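Local coordinates for protein GTP cyclohydrolase 1 type 2 homolog (Escherichia coli, Escherichia coli O157:H7, PDB 1NMO) that binds two metal ions in each subunit of a ring-shaped hexamer and may help degrade radiation-damaged nucleotides, at residues Val62-Gly65 against Tyr66-Gly70. Numbering follows the deposited sequence.
Sequences VHHG and YFWKG. With FE (Fe (III) ion), chain G; FE (Fe (III) ion), chain H.
Trp68 lays the benzo edge of its indole against His64, with CZ2 4.0 Å from His64 CA and 4.1 Å from His64 CD2. The two side chains cross at a slant, and neither ring covers the other's face. The contact belongs to the loop that follows strand 59-62, whose paired histidines enter the dinuclear iron site of this NIF3-family protein. The chain turns at His63, and CD2 of His63 lies 3.4 Å above the His64 ring plane, toward its rim. His63 NE2 meets one iron in its ring plane at 2.5 Å, with Asp101, Glu219 and a water as further ligands, and His64 NE2 binds the other at 2.1 Å, beside His215 and Glu219, which bridges the two metals. In the second shell, Trp96 O accepts a hydrogen bond from His63 ND1, which with the metal bond at NE2 holds the ring's rotation.

Past the histidines the chain has no regular structure, and the Trp68 side chain reaches back to Gly65. Trp68 has CG anti to its carbonyl carbon (chi1 -66°), and chi2 of 87° then brings NE1 to Gly65 O. The NE1 hydrogen bond to Gly65 O is bent, 149° at the hydrogen, and the donor stands above the carbonyl plane. The Tyr66 ring packs on Leu49 of helix 46-54 and Leu83 of helix 78-88, and its OH is hydrogen-bonded to Ala44 O. A water lies over the rim of one Trp68 face, where it donates to Tyr66 O at 3.0 Å and accepts a weak bond from Gly65 N at 3.2 Å.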
# COMPACT_ATOMS: atom_id res chain seq x y z
N VAL A 62 -21.26 8.29 30.31
CA VAL A 62 -20.56 8.84 29.16
C VAL A 62 -20.43 10.34 29.16
O VAL A 62 -21.05 10.99 29.98
CB VAL A 62 -21.32 8.51 27.84
CG1 VAL A 62 -21.37 7.02 27.58
CG2 VAL A 62 -22.68 9.08 27.88
N HIS A 63 -19.55 10.86 28.28
CA HIS A 63 -19.41 12.30 28.14
C HIS A 63 -20.48 12.81 27.17
O HIS A 63 -20.98 13.93 27.36
CB HIS A 63 -18.06 12.67 27.60
CG HIS A 63 -17.84 14.15 27.44
ND1 HIS A 63 -18.34 15.10 28.31
CD2 HIS A 63 -17.16 14.84 26.48
CE1 HIS A 63 -17.99 16.31 27.89
NE2 HIS A 63 -17.27 16.18 26.77
N HIS A 64 -20.82 12.01 26.14
CA HIS A 64 -21.83 12.33 25.12
C HIS A 64 -23.01 11.32 25.10
O HIS A 64 -22.94 10.22 24.52
CB HIS A 64 -21.23 12.32 23.72
CG HIS A 64 -20.12 13.29 23.51
ND1 HIS A 64 -18.80 12.89 23.43
CD2 HIS A 64 -20.12 14.63 23.35
CE1 HIS A 64 -18.04 13.94 23.21
NE2 HIS A 64 -18.82 15.01 23.16
N GLY A 65 -24.12 11.71 25.72
CA GLY A 65 -25.27 10.80 25.77
C GLY A 65 -26.25 11.23 24.72
O GLY A 65 -25.82 11.52 23.60
N TYR A 66 -27.54 11.33 25.06
CA TYR A 66 -28.56 11.67 24.04
C TYR A 66 -29.38 12.94 24.32
O TYR A 66 -29.05 13.74 25.20
CB TYR A 66 -29.54 10.50 23.89
CG TYR A 66 -28.93 9.12 23.72
CD1 TYR A 66 -27.77 8.97 23.03
CD2 TYR A 66 -29.52 7.95 24.28
CE1 TYR A 66 -27.17 7.71 22.90
CE2 TYR A 66 -28.92 6.68 24.12
CZ TYR A 66 -27.73 6.59 23.44
OH TYR A 66 -26.97 5.42 23.30
N PHE A 67 -30.43 13.13 23.53
CA PHE A 67 -31.39 14.24 23.75
C PHE A 67 -30.79 15.62 23.66
O PHE A 67 -31.05 16.46 24.53
CB PHE A 67 -31.99 14.05 25.12
CG PHE A 67 -32.42 12.63 25.37
CD1 PHE A 67 -33.19 11.97 24.42
CD2 PHE A 67 -32.07 11.96 26.52
CE1 PHE A 67 -33.59 10.65 24.61
CE2 PHE A 67 -32.46 10.67 26.72
CZ PHE A 67 -33.24 10.02 25.74
N TRP A 68 -29.93 15.83 22.66
CA TRP A 68 -29.30 17.14 22.40
C TRP A 68 -30.37 18.16 21.95
O TRP A 68 -31.35 17.81 21.22
CB TRP A 68 -28.23 17.01 21.30
CG TRP A 68 -27.09 16.17 21.74
CD1 TRP A 68 -27.01 14.79 21.64
CD2 TRP A 68 -25.98 16.58 22.61
NE1 TRP A 68 -25.93 14.32 22.41
CE2 TRP A 68 -25.28 15.37 23.00
CE3 TRP A 68 -25.51 17.83 23.09
CZ2 TRP A 68 -24.15 15.39 23.85
CZ3 TRP A 68 -24.37 17.84 23.95
CH2 TRP A 68 -23.71 16.62 24.31
N LYS A 69 -30.15 19.40 22.36
CA LYS A 69 -31.07 20.44 22.04
C LYS A 69 -31.21 20.57 20.52
O LYS A 69 -30.21 20.63 19.74
CB LYS A 69 -30.66 21.79 22.67
CG LYS A 69 -31.85 22.77 22.86
CD LYS A 69 -32.19 23.07 24.39
CE LYS A 69 -30.92 23.28 25.28
NZ LYS A 69 -30.11 24.55 25.04
N GLY A 70 -32.49 20.53 20.12
CA GLY A 70 -32.83 20.66 18.71
C GLY A 70 -32.94 19.41 17.86
O GLY A 70 -33.43 19.57 16.76
FE FE G . -17.29 16.49 23.05
FE FE H . -16.53 18.27 25.56
O HOH W 1 -26.23 14.01 26.31
O HOH W 2 -15.85 20.46 24.92